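Local coordinates for protein phosphoacetylglucosamine mutase (Aspergillus fumigatus, PDB 4BJU) that interconverts N-acetylglucosamine 6-phosphate and N-acetylglucosamine 1-phosphate, as a phosphoacetylglucosamine mutase probably dependent on magnesium, at residues F25-A30 against A94-L99; G306-T311 against L450-D455. One frame throughout, in Å; residues are numbered along the deposited sequence.

Interaction 1: residues F25-A30 against A94-L99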
loop_
_atom_site.group_PDB
_atom_site.type_symbol
_atom_site.label_atom_id
_atom_site.label_comp_id
_atom_site.label_asym_id
_atom_site.label_seq_id
_atom_site.Cartn_x
_atom_site.Cartn_y
_atom_site.Cartn_z
ATOM N N PHE A 25 -7.160 8.623 20.622
ATOM C CA PHE A 25 -6.539 8.436 19.303
ATOM C C PHE A 25 -5.462 7.349 19.299
ATOM O O PHE A 25 -4.787 7.130 20.301
ATOM C CB PHE A 25 -5.910 9.742 18.812
ATOM C CG PHE A 25 -6.829 10.923 18.861
ATOM C CD1 PHE A 25 -7.837 11.082 17.915
ATOM C CD2 PHE A 25 -6.665 11.900 19.834
ATOM C CE1 PHE A 25 -8.683 12.180 17.955
ATOM C CE2 PHE A 25 -7.498 13.003 19.875
ATOM C CZ PHE A 25 -8.507 13.144 18.937
ATOM N N GLN A 26 -5.299 6.677 18.162
ATOM C CA GLN A 26 -4.148 5.794 17.963
ATOM C C GLN A 26 -3.577 5.921 16.553
ATOM O O GLN A 26 -4.321 5.968 15.562
ATOM C CB GLN A 26 -4.461 4.327 18.321
ATOM C CG GLN A 26 -3.218 3.433 18.321
ATOM C CD GLN A 26 -3.357 2.196 19.185
ATOM O OE1 GLN A 26 -2.728 2.084 20.247
ATOM N NE2 GLN A 26 -4.184 1.256 18.739
ATOM N N TYR A 27 -2.249 6.016 16.483
ATOM C CA TYR A 27 -1.534 6.050 15.213
ATOM C C TYR A 27 -1.310 4.609 14.775
ATOM O O TYR A 27 -0.437 3.905 15.314
ATOM C CB TYR A 27 -0.206 6.805 15.344
ATOM C CG TYR A 27 0.530 7.012 14.036
ATOM C CD1 TYR A 27 1.177 5.957 13.403
ATOM C CD2 TYR A 27 0.601 8.269 13.443
ATOM C CE1 TYR A 27 1.856 6.147 12.214
ATOM C CE2 TYR A 27 1.278 8.462 12.253
ATOM C CZ TYR A 27 1.904 7.399 11.640
ATOM O OH TYR A 27 2.581 7.577 10.446
ATOM N N GLY A 28 -2.120 4.172 13.811
ATOM C CA GLY A 28 -2.102 2.787 13.354
ATOM C C GLY A 28 -1.222 2.632 12.142
ATOM O O GLY A 28 -0.261 3.376 11.965
ATOM N N THR A 29 -1.543 1.647 11.313
ATOM C CA THR A 29 -1.002 1.606 9.958
ATOM C C THR A 29 -1.591 2.806 9.202
ATOM O O THR A 29 -2.765 3.165 9.405
ATOM C CB THR A 29 -1.303 0.266 9.233
ATOM O OG1 THR A 29 -2.661 -0.139 9.470
ATOM C CG2 THR A 29 -0.354 -0.839 9.720
ATOM N N ALA A 30 -0.758 3.455 8.384
ATOM C CA ALA A 30 -1.153 4.655 7.626
ATOM C C ALA A 30 -1.452 5.898 8.498
ATOM O O ALA A 30 -1.784 6.967 7.974
ATOM C CB ALA A 30 -2.310 4.346 6.680
ATOM N N ALA A 94 3.908 4.996 18.622
ATOM C CA ALA A 94 3.564 5.249 20.026
ATOM C C ALA A 94 3.841 6.691 20.514
ATOM O O ALA A 94 3.167 7.160 21.424
ATOM C CB ALA A 94 4.234 4.227 20.930
ATOM N N TYR A 95 4.809 7.388 19.914
ATOM C CA TYR A 95 5.047 8.805 20.229
ATOM C C TYR A 95 3.945 9.689 19.654
ATOM O O TYR A 95 3.408 10.567 20.341
ATOM C CB TYR A 95 6.393 9.286 19.683
ATOM C CG TYR A 95 7.588 8.644 20.319
ATOM C CD1 TYR A 95 7.686 8.533 21.703
ATOM C CD2 TYR A 95 8.647 8.176 19.539
ATOM C CE1 TYR A 95 8.793 7.952 22.295
ATOM C CE2 TYR A 95 9.762 7.591 20.126
ATOM C CZ TYR A 95 9.824 7.477 21.501
ATOM O OH TYR A 95 10.918 6.905 22.103
ATOM N N ALA A 96 3.634 9.467 18.380
ATOM C CA ALA A 96 2.533 10.163 17.722
ATOM C C ALA A 96 1.280 10.058 18.594
ATOM O O ALA A 96 0.629 11.062 18.896
ATOM C CB ALA A 96 2.291 9.570 16.343
ATOM N N THR A 97 0.999 8.836 19.038
ATOM C CA THR A 97 -0.154 8.511 19.879
ATOM C C THR A 97 -0.148 9.277 21.212
ATOM O O THR A 97 -1.174 9.837 21.615
ATOM C CB THR A 97 -0.267 6.970 20.039
ATOM O OG1 THR A 97 -0.756 6.414 18.804
ATOM C CG2 THR A 97 -1.198 6.567 21.183
ATOM N N LYS A 98 1.007 9.311 21.879
ATOM C CA LYS A 98 1.186 10.076 23.113
ATOM C C LYS A 98 0.881 11.575 22.909
ATOM O O LYS A 98 0.211 12.198 23.743
ATOM C CB LYS A 98 2.612 9.873 23.636
ATOM C CG LYS A 98 2.964 8.472 24.124
ATOM C CD LYS A 98 4.421 8.461 24.579
ATOM C CE LYS A 98 4.893 7.108 25.119
ATOM N NZ LYS A 98 6.321 7.070 25.547
ATOM N N LEU A 99 1.355 12.139 21.793
ATOM C CA LEU A 99 1.114 13.550 21.485
ATOM C C LEU A 99 -0.350 13.850 21.137
ATOM O O LEU A 99 -0.894 14.876 21.557
ATOM C CB LEU A 99 2.021 14.016 20.354
ATOM C CG LEU A 99 3.504 14.170 20.635
ATOM C CD1 LEU A 99 4.247 14.105 19.315
ATOM C CD2 LEU A 99 3.798 15.474 21.366
#
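One hydrogen bond joins the loop at Tyr27 to helix 90-100: the backbone N of Tyr27 gives its proton to OG1 of Thr97 over 2.8 Å, almost straight at 171°. Thr97 holds the hydroxyl beside its own backbone N (chi1 -74°), which turns OG1 to the loop and leaves the methyl CG2 to lie 3.7 Å from the carbonyl O of Phe25. The same hydroxyl also has a weak hydrogen bond to the carbonyl of Glu93, one turn back in the helix.

The apolar part of the contact is small. CB of Ala96 meets the Tyr27 ring obliquely, with CD2 at 3.6 Å, and it also packs on Leu49 of helix 40-56. The Tyr27 ring runs on past the helix, where Phe32 meets it edge-to-face and the backbone N of Leu80 bonds to its hydroxyl. Along the backbone CA of Gln26 passes 3.5 Å from OG1 of Thr97, while the Phe25 ring packs on Val42 of helix 40-56 and on Ala100, further along helix 90-100.

The contact thus lays the segment before strand 32-33 against a helix of the first alpha/beta/alpha domain. OG1 of Thr97 satisfies the main-chain N-H of buried Tyr27, while its weak bond to Glu93 O probably helps to fix the hydroxyl's rotation.

Interaction 2: residues G306-T311 against L450-D455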
loop_
_atom_site.group_PDB
_atom_site.type_symbol
_atom_site.label_atom_id
_atom_site.label_comp_id
_atom_site.label_asym_id
_atom_site.label_seq_id
_atom_site.Cartn_x
_atom_site.Cartn_y
_atom_site.Cartn_z
ATOM N N GLY A 306 -4.795 -7.801 -6.805
ATOM C CA GLY A 306 -3.387 -7.748 -6.411
ATOM C C GLY A 306 -2.623 -9.051 -6.588
ATOM O O GLY A 306 -1.491 -9.053 -7.057
ATOM N N ASP A 307 -3.234 -10.164 -6.217
ATOM C CA ASP A 307 -2.582 -11.462 -6.363
ATOM C C ASP A 307 -2.348 -11.829 -7.839
ATOM O O ASP A 307 -1.250 -12.256 -8.213
ATOM C CB ASP A 307 -3.372 -12.541 -5.624
ATOM C CG ASP A 307 -3.325 -12.363 -4.113
ATOM O OD1 ASP A 307 -2.257 -11.979 -3.574
ATOM O OD2 ASP A 307 -4.351 -12.626 -3.457
ATOM N N ARG A 308 -3.381 -11.648 -8.663
ATOM C CA ARG A 308 -3.255 -11.675 -10.123
ATOM C C ARG A 308 -2.053 -10.869 -10.658
ATOM O O ARG A 308 -1.267 -11.382 -11.457
ATOM C CB ARG A 308 -4.542 -11.135 -10.733
ATOM C CG ARG A 308 -5.484 -12.146 -11.354
ATOM C CD ARG A 308 -5.549 -13.481 -10.651
ATOM N NE ARG A 308 -5.295 -14.515 -11.640
ATOM C CZ ARG A 308 -6.158 -15.454 -12.016
ATOM N NH1 ARG A 308 -7.358 -15.529 -11.462
ATOM N NH2 ARG A 308 -5.797 -16.339 -12.934
ATOM N N ILE A 309 -1.923 -9.614 -10.224
ATOM C CA ILE A 309 -0.771 -8.768 -10.591
ATOM C C ILE A 309 0.572 -9.324 -10.054
ATOM O O ILE A 309 1.608 -9.290 -10.753
ATOM C CB ILE A 309 -0.976 -7.294 -10.148
ATOM C CG1 ILE A 309 -2.316 -6.755 -10.674
ATOM C CG2 ILE A 309 0.203 -6.417 -10.601
ATOM C CD1 ILE A 309 -2.583 -5.287 -10.434
ATOM N N ALA A 310 0.544 -9.862 -8.834
ATOM C CA ALA A 310 1.727 -10.456 -8.211
ATOM C C ALA A 310 2.278 -11.631 -9.039
ATOM O O ALA A 310 3.473 -11.685 -9.304
ATOM C CB ALA A 310 1.407 -10.918 -6.789
ATOM N N THR A 311 1.408 -12.567 -9.427
ATOM C CA THR A 311 1.807 -13.722 -10.241
ATOM C C THR A 311 2.152 -13.287 -11.661
ATOM O O THR A 311 2.951 -13.919 -12.332
ATOM C CB THR A 311 0.681 -14.769 -10.338
ATOM O OG1 THR A 311 -0.532 -14.122 -10.752
ATOM C CG2 THR A 311 0.476 -15.452 -9.000
ATOM N N LEU A 450 -6.044 -13.913 -17.179
ATOM C CA LEU A 450 -7.009 -14.609 -16.309
ATOM C C LEU A 450 -6.934 -16.125 -16.467
ATOM O O LEU A 450 -7.076 -16.858 -15.493
ATOM C CB LEU A 450 -8.440 -14.138 -16.609
ATOM C CG LEU A 450 -9.614 -14.255 -15.604
ATOM C CD1 LEU A 450 -10.504 -15.450 -15.881
ATOM C CD2 LEU A 450 -9.215 -14.189 -14.129
ATOM N N ALA A 451 -6.717 -16.593 -17.692
ATOM C CA ALA A 451 -6.669 -18.040 -17.956
ATOM C C ALA A 451 -5.449 -18.737 -17.337
ATOM O O ALA A 451 -5.430 -19.965 -17.264
ATOM C CB ALA A 451 -6.741 -18.328 -19.453
ATOM N N THR A 452 -4.471 -17.947 -16.877
ATOM C CA THR A 452 -3.189 -18.439 -16.348
ATOM C C THR A 452 -3.317 -19.509 -15.238
ATOM O O THR A 452 -2.536 -20.446 -15.180
ATOM C CB THR A 452 -2.257 -17.271 -15.924
ATOM O OG1 THR A 452 -1.016 -17.796 -15.442
ATOM C CG2 THR A 452 -2.878 -16.425 -14.815
ATOM N N TYR A 453 -4.310 -19.355 -14.370
ATOM C CA TYR A 453 -4.676 -20.358 -13.362
ATOM C C TYR A 453 -6.107 -19.981 -12.958
ATOM O O TYR A 453 -6.564 -18.878 -13.257
ATOM C CB TYR A 453 -3.704 -20.366 -12.154
ATOM C CG TYR A 453 -3.649 -19.056 -11.389
ATOM C CD1 TYR A 453 -4.616 -18.755 -10.432
ATOM C CD2 TYR A 453 -2.638 -18.106 -11.632
ATOM C CE1 TYR A 453 -4.589 -17.560 -9.738
ATOM C CE2 TYR A 453 -2.599 -16.894 -10.937
ATOM C CZ TYR A 453 -3.581 -16.628 -9.996
ATOM O OH TYR A 453 -3.597 -15.444 -9.290
ATOM N N THR A 454 -6.829 -20.891 -12.317
ATOM C CA THR A 454 -8.213 -20.609 -11.971
ATOM C C THR A 454 -8.338 -20.554 -10.452
ATOM O O THR A 454 -7.978 -21.511 -9.769
ATOM C CB THR A 454 -9.166 -21.691 -12.529
ATOM O OG1 THR A 454 -8.501 -22.459 -13.546
ATOM C CG2 THR A 454 -10.439 -21.057 -13.102
ATOM N N ASP A 455 -8.849 -19.445 -9.926
ATOM C CA ASP A 455 -9.035 -19.284 -8.485
ATOM C C ASP A 455 -9.930 -20.364 -7.906
ATOM O O ASP A 455 -10.953 -20.724 -8.508
ATOM C CB ASP A 455 -9.626 -17.905 -8.164
ATOM C CG ASP A 455 -8.577 -16.824 -8.110
ATOM O OD1 ASP A 455 -7.368 -17.141 -8.130
ATOM O OD2 ASP A 455 -8.956 -15.643 -8.046
#
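NH2 of Arg308 faces two backbone carbonyls, donating to O of Tyr453 over 2.7 Å and standing 2.9 Å from O of Leu450. The bond to Tyr453 is bent, 139° at the hydrogen, and the donor is tilted out of the carbonyl plane. Arg308 sits in the first turn of helix 306-323, in the third alpha/beta domain of the phosphohexomutase fold, and reaches from there to the loop that leads from helix 446-450 to strand 458-464.

The guanidinium also makes a cation-pi stack. It lies flat over the Tyr453 ring, centres 3.7 Å apart and planes 16° from parallel, with NH2 over the middle of the ring. The arginine chain, bent at chi2 and chi3, and the tyrosine come from opposite directions, which brings the phenol OH back beside CD of Arg308. CD2 of Leu450 covers the opposite face of the guanidinium, 3.5 Å from NH1, and CG2 of Thr452 touches its edge. The charge is therefore sandwiched between an aromatic ring and a methyl group, and the carbonyls probably help to offset its burial. Asp455 adds a long salt bridge, OD1 to NH1 of Arg308 at 3.7 Å; the oxygen stands clear of the guanidinium plane, so the attraction is one of charge alone.

Around this stack, Trp449 donates its indole NE1 to the carbonyl O of Arg308, a tie from helix 446-450 to the first turn of helix 306-323, and Tyr347 of helix 342-351 meets the Tyr453 ring. One turn along helix 306-323, Thr311 approaches the edge of that ring: chi1 of 51° sets its hydroxyl between the backbone N and the carbonyl carbon, and OG1 reaches the ring plane 3.5 Å from CE2 of Tyr453.

From the N terminus, the chain leaves helix 4-14, enters the loop at 25-30, and 63 residues later returns on helix 90-100, where interaction 1 closes. That loop contains helix 40-56 and strands 61-66 and 75-81, so the contact stays within the first domain. Interaction 2 opens much later, at the start of helix 306-323, and closes after 138 residues, holding that start of a third-domain helix against the connection that runs on toward the C-terminal domain. The two loops are in series and neither nest nor cross. The centres of interactions 1 and 2 lie about 36 Å apart on opposite sides of the chain's centre; their nearest atoms are about 17 Å apart.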